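Local coordinates for cystathionine beta-lyase family protein, YNBB B.subtilis ortholog (Clostridium acetobutylicum, PDB 3HVY) that is probably a pyridoxal-phosphate-dependent lyase of the cystathionine beta-lyase and methionine gamma-lyase type, with a putative part in aluminium resistance, at residues K344-P357 and H413-L425. Sequence-based numbering, arbitrary orientation.
Sequences KLIDFIKGIQTASP and HAKLGVLIALSKL
The Phe348 ring carries the methyl of Ala421 on one face, Ala421 CB sitting 3.8 Å from the ring centroid, a CH-pi contact displaced toward the rim. Phe348 CG stands anti to the backbone N (chi1 -179°), which puts the ring beside its own carbonyl carbon, with one face against the Ala421 methyl; Phe339, from a loop, and Met315 of helix 287-317 also pack against it. The second ring, His413, works through its edge. His413 NE2 donates to Ala355 O at 2.9 Å, N-H...O 158°, with the acceptor practically in the ring plane; the bond helps hold the turn of the imidazole and grips the carbonyl of the first residue to leave the helix. Pro357 CD lies against His413 CE1, and Phe295 of the second subunit meets the His413 ring edge-to-face.

Between these rings, segments 344-354 and 413-422 run in largely opposed directions, steeply inclined (137°), in the C-terminal part of a chain with the family's PLP-transferase fold; side chains of Ile346, Ile349 and Ile352 pack on strand 376-379. Gly351 lets the backbones come close, its CA 4.2 Å from Ala421 CA. One turn on, Ala355 CB presses tightly on Gly417 CA (3.5 Å) and touches Ile420 CD1. Ile352 CD1 reaches the Ala421 methyl, while Thr354 OG1, bonded to Gly351 O, rests on Ile420 CG2.

At the other end Lys424 folds over the first helix, bent at chi2 and chi3, bringing Lys424 NZ to 3.0 Å from Asp347 O; the Asp347 carboxylate itself pairs with Lys343. Leu425 CD2 rests against both Asp347 CB and Lys344 O.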
loop_
_atom_site.group_PDB
_atom_site.type_symbol
_atom_site.label_atom_id
_atom_site.label_comp_id
_atom_site.label_asym_id
_atom_site.label_seq_id
_atom_site.Cartn_x
_atom_site.Cartn_y
_atom_site.Cartn_z
ATOM N N LYS D 344 28.957 -25.315 -19.002
ATOM C CA LYS D 344 29.563 -24.168 -18.280
ATOM C C LYS D 344 28.595 -22.988 -18.165
ATOM O O LYS D 344 28.449 -22.370 -17.103
ATOM C CB LYS D 344 30.883 -23.753 -18.940
ATOM C CG LYS D 344 32.003 -24.755 -18.759
ATOM C CD LYS D 344 33.213 -24.317 -19.557
ATOM C CE LYS D 344 34.390 -25.225 -19.361
ATOM N NZ LYS D 344 35.491 -24.756 -20.237
ATOM N N LEU D 345 27.915 -22.686 -19.263
ATOM C CA LEU D 345 26.929 -21.629 -19.268
ATOM C C LEU D 345 25.826 -21.873 -18.245
ATOM O O LEU D 345 25.444 -20.972 -17.486
ATOM C CB LEU D 345 26.306 -21.518 -20.655
ATOM C CG LEU D 345 25.130 -20.561 -20.880
ATOM C CD1 LEU D 345 25.410 -19.138 -20.441
ATOM C CD2 LEU D 345 24.713 -20.593 -22.355
ATOM N N ILE D 346 25.292 -23.085 -18.265
ATOM C CA ILE D 346 24.140 -23.411 -17.441
ATOM C C ILE D 346 24.550 -23.436 -15.998
ATOM O O ILE D 346 23.887 -22.836 -15.150
ATOM C CB ILE D 346 23.498 -24.735 -17.872
ATOM C CG1 ILE D 346 22.748 -24.502 -19.210
ATOM C CG2 ILE D 346 22.595 -25.270 -16.769
ATOM C CD1 ILE D 346 22.507 -25.782 -20.008
ATOM N N ASP D 347 25.679 -24.066 -15.734
ATOM C CA ASP D 347 26.206 -24.130 -14.390
ATOM C C ASP D 347 26.432 -22.730 -13.820
ATOM O O ASP D 347 26.190 -22.496 -12.648
ATOM C CB ASP D 347 27.509 -24.929 -14.351
ATOM C CG ASP D 347 27.285 -26.460 -14.454
ATOM O OD1 ASP D 347 26.108 -26.908 -14.530
ATOM O OD2 ASP D 347 28.302 -27.214 -14.443
ATOM N N PHE D 348 26.905 -21.804 -14.654
ATOM C CA PHE D 348 27.224 -20.459 -14.189
ATOM C C PHE D 348 25.941 -19.713 -13.797
ATOM O O PHE D 348 25.876 -19.058 -12.724
ATOM C CB PHE D 348 27.986 -19.674 -15.262
ATOM C CG PHE D 348 28.363 -18.273 -14.825
ATOM C CD1 PHE D 348 29.570 -18.053 -14.170
ATOM C CD2 PHE D 348 27.527 -17.188 -15.094
ATOM C CE1 PHE D 348 29.939 -16.758 -13.759
ATOM C CE2 PHE D 348 27.875 -15.896 -14.686
ATOM C CZ PHE D 348 29.095 -15.693 -14.024
ATOM N N ILE D 349 24.939 -19.819 -14.669
ATOM C CA ILE D 349 23.635 -19.163 -14.462
ATOM C C ILE D 349 22.934 -19.731 -13.243
ATOM O O ILE D 349 22.462 -18.962 -12.385
ATOM C CB ILE D 349 22.775 -19.174 -15.732
ATOM C CG1 ILE D 349 23.486 -18.279 -16.787
ATOM C CG2 ILE D 349 21.395 -18.608 -15.477
ATOM C CD1 ILE D 349 22.666 -17.872 -17.934
ATOM N N LYS D 350 22.939 -21.051 -13.108
ATOM C CA LYS D 350 22.388 -21.683 -11.908
ATOM C C LYS D 350 23.123 -21.218 -10.637
ATOM O O LYS D 350 22.513 -21.035 -9.571
ATOM C CB LYS D 350 22.435 -23.203 -12.024
ATOM C CG LYS D 350 21.387 -23.806 -12.955
ATOM C CD LYS D 350 21.643 -25.339 -13.087
ATOM C CE LYS D 350 20.524 -26.122 -13.781
ATOM N NZ LYS D 350 19.555 -26.839 -12.841
ATOM N N GLY D 351 24.421 -21.005 -10.742
ATOM C CA GLY D 351 25.190 -20.540 -9.609
ATOM C C GLY D 351 24.757 -19.145 -9.207
ATOM O O GLY D 351 24.698 -18.844 -8.018
ATOM N N ILE D 352 24.428 -18.303 -10.194
ATOM C CA ILE D 352 23.951 -16.960 -9.915
ATOM C C ILE D 352 22.656 -17.048 -9.116
ATOM O O ILE D 352 22.503 -16.373 -8.115
ATOM C CB ILE D 352 23.759 -16.102 -11.195
ATOM C CG1 ILE D 352 25.119 -15.797 -11.827
ATOM C CG2 ILE D 352 23.041 -14.723 -10.850
ATOM C CD1 ILE D 352 26.088 -14.989 -10.971
ATOM N N GLN D 353 21.754 -17.920 -9.538
ATOM C CA GLN D 353 20.502 -18.136 -8.813
ATOM C C GLN D 353 20.789 -18.575 -7.377
ATOM O O GLN D 353 20.209 -18.063 -6.415
ATOM C CB GLN D 353 19.624 -19.184 -9.525
ATOM C CG GLN D 353 18.214 -19.424 -8.887
ATOM C CD GLN D 353 17.226 -18.322 -9.181
ATOM O OE1 GLN D 353 17.242 -17.752 -10.254
ATOM N NE2 GLN D 353 16.317 -18.067 -8.254
ATOM N N THR D 354 21.731 -19.479 -7.222
ATOM C CA THR D 354 22.040 -19.953 -5.888
ATOM C C THR D 354 22.687 -18.879 -5.038
ATOM O O THR D 354 22.646 -18.990 -3.809
ATOM C CB THR D 354 22.945 -21.222 -5.882
ATOM O OG1 THR D 354 24.247 -20.858 -6.258
ATOM C CG2 THR D 354 22.474 -22.260 -6.832
ATOM N N ALA D 355 23.275 -17.835 -5.664
ATOM C CA ALA D 355 23.849 -16.697 -4.905
ATOM C C ALA D 355 22.822 -15.617 -4.596
ATOM O O ALA D 355 23.189 -14.533 -4.100
ATOM C CB ALA D 355 24.964 -16.032 -5.718
ATOM N N SER D 356 21.551 -15.860 -4.910
ATOM C CA SER D 356 20.531 -14.790 -4.761
ATOM C C SER D 356 19.850 -14.875 -3.427
ATOM O O SER D 356 19.752 -15.960 -2.849
ATOM C CB SER D 356 19.494 -14.888 -5.864
ATOM O OG SER D 356 20.113 -14.759 -7.145
ATOM N N PRO D 357 19.367 -13.738 -2.911
ATOM C CA PRO D 357 18.684 -13.739 -1.603
ATOM C C PRO D 357 17.261 -14.307 -1.631
ATOM O O PRO D 357 16.769 -14.790 -0.598
ATOM C CB PRO D 357 18.613 -12.258 -1.258
ATOM C CG PRO D 357 18.560 -11.582 -2.581
ATOM C CD PRO D 357 19.504 -12.378 -3.450
ATOM N N HIS D 413 27.399 -7.980 -3.215
ATOM C CA HIS D 413 26.534 -9.042 -3.691
ATOM C C HIS D 413 26.953 -9.557 -5.062
ATOM O O HIS D 413 27.156 -10.751 -5.239
ATOM C CB HIS D 413 25.053 -8.623 -3.694
ATOM C CG HIS D 413 24.134 -9.744 -4.051
ATOM N ND1 HIS D 413 22.966 -9.552 -4.759
ATOM C CD2 HIS D 413 24.246 -11.083 -3.854
ATOM C CE1 HIS D 413 22.380 -10.728 -4.948
ATOM N NE2 HIS D 413 23.129 -11.670 -4.394
ATOM N N ALA D 414 27.153 -8.657 -6.003
ATOM C CA ALA D 414 27.601 -9.023 -7.355
ATOM C C ALA D 414 28.868 -9.859 -7.348
ATOM O O ALA D 414 28.986 -10.919 -8.000
ATOM C CB ALA D 414 27.800 -7.737 -8.180
ATOM N N LYS D 415 29.829 -9.372 -6.577
ATOM C CA LYS D 415 31.162 -10.028 -6.417
ATOM C C LYS D 415 30.989 -11.418 -5.838
ATOM O O LYS D 415 31.477 -12.397 -6.398
ATOM C CB LYS D 415 32.033 -9.078 -5.548
ATOM C CG LYS D 415 33.228 -9.598 -4.805
ATOM C CD LYS D 415 33.828 -8.420 -3.995
ATOM C CE LYS D 415 33.404 -8.455 -2.602
ATOM N NZ LYS D 415 34.030 -7.332 -1.896
ATOM N N LEU D 416 30.215 -11.538 -4.774
ATOM C CA LEU D 416 29.997 -12.845 -4.132
ATOM C C LEU D 416 29.306 -13.815 -5.090
ATOM O O LEU D 416 29.661 -14.992 -5.186
ATOM C CB LEU D 416 29.176 -12.666 -2.834
ATOM C CG LEU D 416 29.946 -11.953 -1.671
ATOM C CD1 LEU D 416 29.075 -11.540 -0.462
ATOM C CD2 LEU D 416 31.096 -12.825 -1.206
ATOM N N GLY D 417 28.347 -13.291 -5.828
ATOM C CA GLY D 417 27.626 -14.082 -6.812
ATOM C C GLY D 417 28.547 -14.625 -7.875
ATOM O O GLY D 417 28.465 -15.803 -8.221
ATOM N N VAL D 418 29.448 -13.781 -8.391
ATOM C CA VAL D 418 30.387 -14.257 -9.406
ATOM C C VAL D 418 31.324 -15.332 -8.863
ATOM O O VAL D 418 31.600 -16.311 -9.557
ATOM C CB VAL D 418 31.133 -13.078 -10.064
ATOM C CG1 VAL D 418 32.270 -13.571 -11.033
ATOM C CG2 VAL D 418 30.103 -12.193 -10.746
ATOM N N LEU D 419 31.795 -15.162 -7.623
ATOM C CA LEU D 419 32.673 -16.128 -7.029
ATOM C C LEU D 419 31.930 -17.453 -6.854
ATOM O O LEU D 419 32.484 -18.521 -7.164
ATOM C CB LEU D 419 33.220 -15.668 -5.678
ATOM C CG LEU D 419 34.006 -14.360 -5.635
ATOM C CD1 LEU D 419 34.549 -14.134 -4.203
ATOM C CD2 LEU D 419 35.136 -14.329 -6.703
ATOM N N ILE D 420 30.688 -17.385 -6.381
ATOM C CA ILE D 420 29.904 -18.590 -6.223
ATOM C C ILE D 420 29.693 -19.245 -7.576
ATOM O O ILE D 420 29.968 -20.414 -7.750
ATOM C CB ILE D 420 28.546 -18.315 -5.540
ATOM C CG1 ILE D 420 28.793 -17.969 -4.084
ATOM C CG2 ILE D 420 27.625 -19.533 -5.640
ATOM C CD1 ILE D 420 27.623 -17.207 -3.426
ATOM N N ALA D 421 29.265 -18.475 -8.556
ATOM C CA ALA D 421 29.077 -19.017 -9.885
ATOM C C ALA D 421 30.385 -19.590 -10.497
ATOM O O ALA D 421 30.400 -20.696 -11.062
ATOM C CB ALA D 421 28.468 -17.949 -10.789
ATOM N N LEU D 422 31.482 -18.837 -10.408
ATOM C CA LEU D 422 32.759 -19.276 -10.982
ATOM C C LEU D 422 33.283 -20.569 -10.335
ATOM O O LEU D 422 33.903 -21.394 -11.006
ATOM C CB LEU D 422 33.799 -18.155 -10.850
ATOM C CG LEU D 422 35.220 -18.427 -11.392
ATOM C CD1 LEU D 422 35.225 -18.962 -12.846
ATOM C CD2 LEU D 422 36.124 -17.149 -11.245
ATOM N N SER D 423 33.029 -20.726 -9.039
ATOM C CA SER D 423 33.462 -21.909 -8.281
ATOM C C SER D 423 32.698 -23.168 -8.683
ATOM O O SER D 423 32.987 -24.252 -8.191
ATOM C CB SER D 423 33.315 -21.670 -6.787
ATOM O OG SER D 423 34.158 -20.615 -6.354
ATOM N N LYS D 424 31.691 -23.011 -9.530
ATOM C CA LYS D 424 31.055 -24.147 -10.172
ATOM C C LYS D 424 31.742 -24.549 -11.488
ATOM O O LYS D 424 31.429 -25.580 -12.049
ATOM C CB LYS D 424 29.592 -23.864 -10.423
ATOM C CG LYS D 424 28.865 -23.367 -9.180
ATOM C CD LYS D 424 27.464 -23.826 -9.053
ATOM C CE LYS D 424 26.902 -24.298 -10.411
ATOM N NZ LYS D 424 25.418 -24.509 -10.529
ATOM N N LEU D 425 32.660 -23.736 -11.997
ATOM C CA LEU D 425 33.334 -24.066 -13.249
ATOM C C LEU D 425 34.809 -24.409 -13.056
ATOM O O LEU D 425 35.328 -25.295 -13.750
ATOM C CB LEU D 425 33.245 -22.916 -14.268
ATOM C CG LEU D 425 31.946 -22.199 -14.564
ATOM C CD1 LEU D 425 32.217 -21.191 -15.681
ATOM C CD2 LEU D 425 30.795 -23.100 -14.897
#